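Long-range contacts in Ro sixty-related protein, RSR (Deinococcus radiodurans, PDB 2NVO), which binds several small RNAs that accumulate during recovery from ultraviolet irradiation and contributes to the bacterium's resistance to that radiation: residues D167-W172 / A202-M207; H226-E231 / Q243-P248; A237-M242 / A259-A264. All coordinates share one frame; numbering follows the deposited sequence.

Interaction 1 (D167-W172 / A202-M207); sequences DKLALW and AVLKFM
L169 and V203 cross obliquely where the two helices face each other. The CD1 methyl of L169 lies 3.5 Å from CG1 of V203, tighter than two carbons usually settle, and the CB of L169 touches the same methyl, so CG1 sits against the leucine's stem as well as its tip. V203 can offer this methyl because chi1 (66°) places CG1 between its own backbone N and carbonyl carbon; CG2, anti to the N, goes instead to the backbone of A170, 4.0 Å from the A170 CA. A170 turns its methyl away, which leaves its backbone to face this branch of the valine. L204 adds a flank: its CD2 reaches the CD1 of L169 at 3.9 Å, so that one leucine methyl is shared by two residues of the partner helix. The two helices run nearly parallel, their short axes 12° apart and 9.7 Å at closest approach, and belong to the horseshoe of HEAT-like helical repeats that forms the TROVE domain. Further along, M207 spans the wider gap with its long, flexible thioether. Its SD lies 3.8 Å from the carbonyl O of L169, and a bend at chi3 (70°) turns CE to meet the CB of W172 at 4.1 Å. The indole itself leads off from this interface and packs edge-to-face with Y176. Helix 184-191 covers L204 and M207 through L188, while A170 and V203 also touch helix 219-229, at V222 and I223 respectively.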
loop_
_atom_site.group_PDB
_atom_site.type_symbol
_atom_site.label_atom_id
_atom_site.label_comp_id
_atom_site.label_asym_id
_atom_site.label_seq_id
_atom_site.Cartn_x
_atom_site.Cartn_y
_atom_site.Cartn_z
ATOM N N ASP A 167 3.879 24.972 8.671
ATOM C CA ASP A 167 3.108 24.425 7.554
ATOM C C ASP A 167 2.626 22.999 7.840
ATOM O O ASP A 167 1.485 22.649 7.533
ATOM C CB ASP A 167 3.923 24.480 6.261
ATOM C CG ASP A 167 4.407 25.891 5.939
ATOM O OD1 ASP A 167 3.579 26.828 5.921
ATOM O OD2 ASP A 167 5.620 26.061 5.713
ATOM N N LYS A 168 3.489 22.178 8.433
ATOM C CA LYS A 168 3.082 20.833 8.827
ATOM C C LYS A 168 2.062 20.892 9.960
ATOM O O LYS A 168 1.123 20.091 10.009
ATOM C CB LYS A 168 4.272 19.979 9.254
ATOM C CG LYS A 168 3.834 18.699 9.957
ATOM C CD LYS A 168 4.991 17.910 10.556
ATOM C CE LYS A 168 5.530 16.872 9.589
ATOM N NZ LYS A 168 6.337 15.838 10.298
ATOM N N LEU A 169 2.241 21.841 10.871
ATOM C CA LEU A 169 1.308 21.974 11.979
ATOM C C LEU A 169 -0.075 22.362 11.476
ATOM O O LEU A 169 -1.088 21.808 11.927
ATOM C CB LEU A 169 1.807 22.989 13.008
ATOM C CG LEU A 169 2.938 22.527 13.928
ATOM C CD1 LEU A 169 3.150 23.550 15.042
ATOM C CD2 LEU A 169 2.656 21.139 14.511
ATOM N N ALA A 170 -0.110 23.321 10.549
ATOM C CA ALA A 170 -1.367 23.825 10.005
ATOM C C ALA A 170 -2.092 22.704 9.281
ATOM O O ALA A 170 -3.317 22.583 9.362
ATOM C CB ALA A 170 -1.113 24.994 9.060
ATOM N N LEU A 171 -1.311 21.889 8.578
ATOM C CA LEU A 171 -1.825 20.734 7.860
ATOM C C LEU A 171 -2.473 19.752 8.827
ATOM O O LEU A 171 -3.586 19.274 8.589
ATOM C CB LEU A 171 -0.694 20.047 7.088
ATOM C CG LEU A 171 -1.056 18.740 6.373
ATOM C CD1 LEU A 171 -2.034 19.003 5.238
ATOM C CD2 LEU A 171 0.191 18.019 5.860
ATOM N N TRP A 172 -1.771 19.454 9.918
ATOM C CA TRP A 172 -2.302 18.567 10.951
ATOM C C TRP A 172 -3.571 19.164 11.536
ATOM O O TRP A 172 -4.508 18.437 11.864
ATOM C CB TRP A 172 -1.283 18.339 12.069
ATOM C CG TRP A 172 -0.137 17.435 11.694
ATOM C CD1 TRP A 172 0.317 17.157 10.434
ATOM C CD2 TRP A 172 0.717 16.715 12.592
ATOM N NE1 TRP A 172 1.388 16.299 10.492
ATOM C CE2 TRP A 172 1.658 16.017 11.808
ATOM C CE3 TRP A 172 0.779 16.596 13.987
ATOM C CZ2 TRP A 172 2.648 15.211 12.368
ATOM C CZ3 TRP A 172 1.769 15.800 14.544
ATOM C CH2 TRP A 172 2.682 15.110 13.737
ATOM N N ALA A 202 0.635 29.711 18.008
ATOM C CA ALA A 202 -0.704 30.128 17.627
ATOM C C ALA A 202 -1.492 28.965 17.018
ATOM O O ALA A 202 -2.683 28.802 17.304
ATOM C CB ALA A 202 -0.636 31.306 16.656
ATOM N N VAL A 203 -0.831 28.156 16.191
ATOM C CA VAL A 203 -1.504 27.017 15.571
ATOM C C VAL A 203 -1.712 25.895 16.574
ATOM O O VAL A 203 -2.679 25.136 16.478
ATOM C CB VAL A 203 -0.760 26.472 14.328
ATOM C CG1 VAL A 203 0.565 25.871 14.715
ATOM C CG2 VAL A 203 -1.607 25.411 13.628
ATOM N N LEU A 204 -0.801 25.791 17.537
ATOM C CA LEU A 204 -0.939 24.805 18.597
ATOM C C LEU A 204 -2.144 25.185 19.444
ATOM O O LEU A 204 -2.983 24.337 19.768
ATOM C CB LEU A 204 0.339 24.733 19.439
ATOM C CG LEU A 204 1.546 24.105 18.732
ATOM C CD1 LEU A 204 2.793 24.109 19.612
ATOM C CD2 LEU A 204 1.238 22.690 18.284
ATOM N N LYS A 205 -2.243 26.471 19.773
ATOM C CA LYS A 205 -3.389 26.967 20.521
ATOM C C LYS A 205 -4.691 26.703 19.765
ATOM O O LYS A 205 -5.692 26.316 20.363
ATOM C CB LYS A 205 -3.252 28.459 20.818
ATOM C CG LYS A 205 -4.269 28.969 21.841
ATOM C CD LYS A 205 -4.280 30.488 21.908
ATOM C CE LYS A 205 -5.320 31.003 22.900
ATOM N NZ LYS A 205 -4.869 30.878 24.319
ATOM N N PHE A 206 -4.676 26.916 18.451
ATOM C CA PHE A 206 -5.875 26.690 17.651
ATOM C C PHE A 206 -6.269 25.219 17.657
ATOM O O PHE A 206 -7.453 24.885 17.681
ATOM C CB PHE A 206 -5.684 27.161 16.211
ATOM C CG PHE A 206 -6.757 26.671 15.275
ATOM C CD1 PHE A 206 -7.949 27.362 15.145
ATOM C CD2 PHE A 206 -6.582 25.508 14.548
ATOM C CE1 PHE A 206 -8.944 26.908 14.296
ATOM C CE2 PHE A 206 -7.574 25.048 13.700
ATOM C CZ PHE A 206 -8.755 25.751 13.575
ATOM N N MET A 207 -5.268 24.347 17.622
ATOM C CA MET A 207 -5.494 22.908 17.600
ATOM C C MET A 207 -6.156 22.425 18.881
ATOM O O MET A 207 -6.781 21.366 18.906
ATOM C CB MET A 207 -4.183 22.159 17.356
ATOM C CG MET A 207 -3.663 22.299 15.930
ATOM S SD MET A 207 -1.995 21.647 15.638
ATOM C CE MET A 207 -2.256 19.880 15.791
#

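Interaction 2 (H226-E231 / Q243-P248); sequences HLKATE and QEYRLP
K228 reaches Y245 with its CG anti to the carbonyl carbon (chi1 -46°) and a bend at chi3 (-65°) that swings CE toward the tyrosine. From there NZ gives a 3.0 Å hydrogen bond to the Y245 OH, approaching at the edge of the ring and near its plane, and the aliphatic CE packs 3.4 Å from the ring's CE2. A lysine suits this partly exposed place because its methylenes can lie against carbon while its ammonium stays with oxygen. The E244 carboxylate is too far for a salt bridge, its OE1 4.3 Å from the K228 NZ, but may still favour the positive charge; the CG of E244 covers one face of the Y245 ring toward its rim. Against the buried imidazole of H226, P248 crosses at about a right angle, its CG 3.5 Å from NE2 at the ring edge. L247 CD1 meets the methyl of A229 at 4.2 Å. The chain reaches these positions by leaving the helix at R246, whose phi is positive (53°). The contact thus joins the C-terminal ends of helices 219-229 and 235-245, successive in the TROVE horseshoe: E224, on the first, also bonds the Y245 OH, and A251, in the following loop, touches H226 and A229.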
loop_
_atom_site.group_PDB
_atom_site.type_symbol
_atom_site.label_atom_id
_atom_site.label_comp_id
_atom_site.label_asym_id
_atom_site.label_seq_id
_atom_site.Cartn_x
_atom_site.Cartn_y
_atom_site.Cartn_z
ATOM N N HIS A 226 -10.082 26.460 5.386
ATOM C CA HIS A 226 -10.740 25.215 5.767
ATOM C C HIS A 226 -11.956 25.480 6.646
ATOM O O HIS A 226 -12.973 24.796 6.538
ATOM C CB HIS A 226 -9.767 24.265 6.476
ATOM C CG HIS A 226 -9.077 23.306 5.551
ATOM N ND1 HIS A 226 -9.634 22.100 5.180
ATOM C CD2 HIS A 226 -7.883 23.378 4.921
ATOM C CE1 HIS A 226 -8.810 21.472 4.362
ATOM N NE2 HIS A 226 -7.740 22.222 4.186
ATOM N N LEU A 227 -11.846 26.478 7.510
ATOM C CA LEU A 227 -12.960 26.863 8.363
ATOM C C LEU A 227 -14.159 27.253 7.507
ATOM O O LEU A 227 -15.209 26.606 7.558
ATOM C CB LEU A 227 -12.553 28.017 9.278
ATOM C CG LEU A 227 -11.454 27.659 10.279
ATOM C CD1 LEU A 227 -11.082 28.851 11.139
ATOM C CD2 LEU A 227 -11.888 26.482 11.142
ATOM N N LYS A 228 -13.985 28.299 6.706
ATOM C CA LYS A 228 -15.029 28.774 5.804
ATOM C C LYS A 228 -15.542 27.671 4.879
ATOM O O LYS A 228 -16.736 27.591 4.602
ATOM C CB LYS A 228 -14.520 29.959 4.985
ATOM C CG LYS A 228 -13.792 31.007 5.820
ATOM C CD LYS A 228 -13.690 32.350 5.103
ATOM C CE LYS A 228 -12.825 32.265 3.856
ATOM N NZ LYS A 228 -12.640 33.600 3.220
ATOM N N ALA A 229 -14.639 26.818 4.412
ATOM C CA ALA A 229 -15.017 25.737 3.511
ATOM C C ALA A 229 -16.094 24.837 4.115
ATOM O O ALA A 229 -16.985 24.364 3.409
ATOM C CB ALA A 229 -13.797 24.919 3.122
ATOM N N THR A 230 -16.012 24.602 5.421
ATOM C CA THR A 230 -16.970 23.729 6.089
ATOM C C THR A 230 -18.366 24.351 6.074
ATOM O O THR A 230 -19.364 23.675 6.311
ATOM C CB THR A 230 -16.539 23.424 7.539
ATOM O OG1 THR A 230 -15.164 23.014 7.555
ATOM C CG2 THR A 230 -17.386 22.312 8.124
ATOM N N GLU A 231 -18.421 25.641 5.763
ATOM C CA GLU A 231 -19.667 26.397 5.773
ATOM C C GLU A 231 -20.079 26.834 4.359
ATOM O O GLU A 231 -20.441 27.993 4.149
ATOM C CB GLU A 231 -19.489 27.637 6.651
ATOM C CG GLU A 231 -20.724 28.042 7.430
ATOM C CD GLU A 231 -21.044 27.070 8.552
ATOM O OE1 GLU A 231 -22.170 27.141 9.096
ATOM O OE2 GLU A 231 -20.170 26.237 8.886
ATOM N N GLN A 243 -9.990 27.584 -4.587
ATOM C CA GLN A 243 -9.259 28.413 -5.534
ATOM C C GLN A 243 -8.523 29.523 -4.792
ATOM O O GLN A 243 -7.318 29.698 -4.961
ATOM C CB GLN A 243 -10.197 29.004 -6.588
ATOM C CG GLN A 243 -10.483 28.074 -7.756
ATOM C CD GLN A 243 -11.332 28.731 -8.830
ATOM O OE1 GLN A 243 -12.076 29.675 -8.560
ATOM N NE2 GLN A 243 -11.225 28.233 -10.058
ATOM N N GLU A 244 -9.242 30.265 -3.957
ATOM C CA GLU A 244 -8.595 31.316 -3.186
ATOM C C GLU A 244 -7.557 30.753 -2.222
ATOM O O GLU A 244 -6.496 31.342 -2.027
ATOM C CB GLU A 244 -9.612 32.151 -2.405
ATOM C CG GLU A 244 -8.955 32.989 -1.319
ATOM C CD GLU A 244 -9.866 34.049 -0.734
ATOM O OE1 GLU A 244 -11.105 33.889 -0.810
ATOM O OE2 GLU A 244 -9.333 35.043 -0.189
ATOM N N TYR A 245 -7.862 29.599 -1.635
ATOM C CA TYR A 245 -7.104 29.106 -0.486
ATOM C C TYR A 245 -6.277 27.839 -0.714
ATOM O O TYR A 245 -5.848 27.208 0.252
ATOM C CB TYR A 245 -8.052 28.870 0.694
ATOM C CG TYR A 245 -8.474 30.122 1.428
ATOM C CD1 TYR A 245 -7.623 30.732 2.342
ATOM C CD2 TYR A 245 -9.728 30.682 1.223
ATOM C CE1 TYR A 245 -8.005 31.874 3.024
ATOM C CE2 TYR A 245 -10.118 31.822 1.901
ATOM C CZ TYR A 245 -9.251 32.412 2.800
ATOM O OH TYR A 245 -9.632 33.545 3.478
ATOM N N ARG A 246 -6.060 27.463 -1.972
ATOM C CA ARG A 246 -5.269 26.271 -2.312
ATOM C C ARG A 246 -5.747 25.001 -1.596
ATOM O O ARG A 246 -4.969 24.075 -1.363
ATOM C CB ARG A 246 -3.768 26.515 -2.057
ATOM C CG ARG A 246 -3.347 26.565 -0.580
ATOM C CD ARG A 246 -2.639 25.290 -0.134
ATOM N NE ARG A 246 -2.878 24.982 1.276
ATOM C CZ ARG A 246 -2.093 24.199 2.016
ATOM N NH1 ARG A 246 -2.392 23.965 3.290
ATOM N NH2 ARG A 246 -1.002 23.657 1.486
ATOM N N LEU A 247 -7.036 24.950 -1.277
ATOM C CA LEU A 247 -7.566 23.895 -0.415
ATOM C C LEU A 247 -7.841 22.571 -1.128
ATOM O O LEU A 247 -8.322 22.550 -2.263
ATOM C CB LEU A 247 -8.842 24.375 0.284
ATOM C CG LEU A 247 -8.696 25.595 1.194
ATOM C CD1 LEU A 247 -10.062 26.120 1.575
ATOM C CD2 LEU A 247 -7.876 25.263 2.429
ATOM N N PRO A 248 -7.538 21.457 -0.446
ATOM C CA PRO A 248 -7.825 20.089 -0.891
ATOM C C PRO A 248 -9.322 19.807 -1.028
ATOM O O PRO A 248 -10.140 20.432 -0.354
ATOM C CB PRO A 248 -7.234 19.234 0.238
ATOM C CG PRO A 248 -7.100 20.190 1.406
ATOM C CD PRO A 248 -6.690 21.455 0.753
#

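Interaction 3 (A237-M242 / A259-A264); sequences AAAALM and AEVYRA
E260 sets its CB 3.8 Å from the CB of A239, while its carboxylate turns to its own helix: OE2 forms a 2.7 Å salt bridge with NH1 of R263, about one turn on. The bend at chi2 (-45°) draws CD away from the facing helix, so the charged end leaves and only the stem and backbone of E260 remain at the interface. There the methyl of A239 rests 3.5 Å from the E260 carbonyl O. Alanine is the fitting residue here, because the CA atoms of A239 and V261 are only 4.7 Å apart, and the short axes, 20° from parallel, come within 8.2 Å of each other. A238 extends the alanine surface, its CB lying 3.9 Å from CG2 of V261. M242 runs out, extended beyond CG, to place its methyl among V261 and A264, although the CE position is doubtful since it comes implausibly close to the valine. D235, at the start of helix 235-245, supplies a polar link from outside: OD2 accepts a hydrogen bond from the N-H of E260 and OD1 a weak one from V261, in the first turn of helix 259-266. The two helices of the TROVE domain are therefore joined in two ways, by close packing of alanine, valine and methionine side chains, with no hydrogen bond between the two segments, and by a carboxylate whose negative charge probably favours the helix start that it binds.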
loop_
_atom_site.group_PDB
_atom_site.type_symbol
_atom_site.label_atom_id
_atom_site.label_comp_id
_atom_site.label_asym_id
_atom_site.label_seq_id
_atom_site.Cartn_x
_atom_site.Cartn_y
_atom_site.Cartn_z
ATOM N N ALA A 237 -19.232 28.436 -4.330
ATOM C CA ALA A 237 -18.487 29.126 -3.277
ATOM C C ALA A 237 -17.367 28.238 -2.774
ATOM O O ALA A 237 -16.257 28.705 -2.527
ATOM C CB ALA A 237 -19.398 29.523 -2.128
ATOM N N ALA A 238 -17.672 26.953 -2.621
ATOM C CA ALA A 238 -16.664 25.977 -2.231
ATOM C C ALA A 238 -15.501 26.018 -3.219
ATOM O O ALA A 238 -14.342 26.160 -2.823
ATOM C CB ALA A 238 -17.271 24.584 -2.173
ATOM N N ALA A 239 -15.823 25.913 -4.504
ATOM C CA ALA A 239 -14.810 25.969 -5.555
ATOM C C ALA A 239 -14.004 27.263 -5.472
ATOM O O ALA A 239 -12.772 27.244 -5.443
ATOM C CB ALA A 239 -15.459 25.828 -6.921
ATOM N N ALA A 240 -14.708 28.389 -5.420
ATOM C CA ALA A 240 -14.057 29.690 -5.321
ATOM C C ALA A 240 -13.164 29.740 -4.087
ATOM O O ALA A 240 -12.154 30.442 -4.062
ATOM C CB ALA A 240 -15.100 30.799 -5.273
ATOM N N LEU A 241 -13.545 28.974 -3.069
ATOM C CA LEU A 241 -12.824 28.959 -1.801
ATOM C C LEU A 241 -11.496 28.208 -1.857
ATOM O O LEU A 241 -10.481 28.716 -1.388
ATOM C CB LEU A 241 -13.709 28.401 -0.685
ATOM C CG LEU A 241 -14.671 29.416 -0.066
ATOM C CD1 LEU A 241 -15.585 28.744 0.940
ATOM C CD2 LEU A 241 -13.893 30.557 0.578
ATOM N N MET A 242 -11.496 27.002 -2.417
ATOM C CA MET A 242 -10.234 26.279 -2.565
ATOM C C MET A 242 -9.356 26.967 -3.594
ATOM O O MET A 242 -8.132 26.950 -3.484
ATOM C CB MET A 242 -10.438 24.798 -2.900
ATOM C CG MET A 242 -11.622 24.481 -3.788
ATOM S SD MET A 242 -11.967 22.703 -3.775
ATOM C CE MET A 242 -13.399 22.615 -4.832
ATOM N N ALA A 259 -19.473 19.797 -9.999
ATOM C CA ALA A 259 -18.564 19.951 -11.130
ATOM C C ALA A 259 -17.425 20.909 -10.823
ATOM O O ALA A 259 -16.257 20.557 -10.979
ATOM C CB ALA A 259 -19.325 20.407 -12.368
ATOM N N GLU A 260 -17.759 22.116 -10.376
ATOM C CA GLU A 260 -16.743 23.149 -10.175
ATOM C C GLU A 260 -15.759 22.770 -9.081
ATOM O O GLU A 260 -14.599 23.189 -9.100
ATOM C CB GLU A 260 -17.385 24.508 -9.873
ATOM C CG GLU A 260 -18.411 24.939 -10.908
ATOM C CD GLU A 260 -17.923 24.720 -12.330
ATOM O OE1 GLU A 260 -16.718 24.941 -12.592
ATOM O OE2 GLU A 260 -18.746 24.325 -13.184
ATOM N N VAL A 261 -16.231 21.977 -8.126
ATOM C CA VAL A 261 -15.379 21.506 -7.041
ATOM C C VAL A 261 -14.385 20.466 -7.550
ATOM O O VAL A 261 -13.218 20.466 -7.171
ATOM C CB VAL A 261 -16.219 20.912 -5.888
ATOM C CG1 VAL A 261 -15.388 19.956 -5.048
ATOM C CG2 VAL A 261 -16.795 22.029 -5.030
ATOM N N TYR A 262 -14.850 19.582 -8.423
ATOM C CA TYR A 262 -13.967 18.565 -8.981
ATOM C C TYR A 262 -13.061 19.134 -10.068
ATOM O O TYR A 262 -11.858 18.874 -10.082
ATOM C CB TYR A 262 -14.759 17.338 -9.445
ATOM C CG TYR A 262 -14.870 16.347 -8.318
ATOM C CD1 TYR A 262 -13.732 15.710 -7.833
ATOM C CD2 TYR A 262 -16.081 16.095 -7.695
ATOM C CE1 TYR A 262 -13.798 14.825 -6.791
ATOM C CE2 TYR A 262 -16.159 15.199 -6.638
ATOM C CZ TYR A 262 -15.007 14.572 -6.191
ATOM O OH TYR A 262 -15.050 13.686 -5.142
ATOM N N ARG A 263 -13.653 19.921 -10.958
ATOM C CA ARG A 263 -12.895 20.717 -11.911
ATOM C C ARG A 263 -11.712 21.365 -11.197
ATOM O O ARG A 263 -10.566 21.288 -11.648
ATOM C CB ARG A 263 -13.803 21.794 -12.503
ATOM C CG ARG A 263 -13.312 22.403 -13.797
ATOM C CD ARG A 263 -14.479 22.996 -14.552
ATOM N NE ARG A 263 -15.278 21.977 -15.231
ATOM C CZ ARG A 263 -16.571 22.117 -15.505
ATOM N NH1 ARG A 263 -17.197 23.219 -15.131
ATOM N NH2 ARG A 263 -17.247 21.156 -16.127
ATOM N N ALA A 264 -11.999 21.979 -10.056
ATOM C CA ALA A 264 -10.985 22.690 -9.294
ATOM C C ALA A 264 -9.949 21.732 -8.722
ATOM O O ALA A 264 -8.765 22.054 -8.651
ATOM C CB ALA A 264 -11.636 23.509 -8.184
#

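How the interactions relate
All three contacts lie in the TROVE horseshoe, within the region assigned by similarity to RNA binding and away from the calcium site of the VWFA-like domain. Interaction 1 closes before the others open, while the segments of interactions 2 and 3 alternate along the chain. Interactions 2 and 3 are closest, their centres 9 Å apart, because both use helix 235-245. L247 N lies 3.2 Å from M242 O, probably as a hydrogen bond, and K228 CE packs 3.8 Å from L241 CD2. Interaction 1, centred 16 Å from interaction 2, meets it where F206 CZ touches L227 CD2 at 4.0 Å. Interactions 1 and 3 do not touch: their nearest atoms are about 13 Å apart, and interaction 2 connects them.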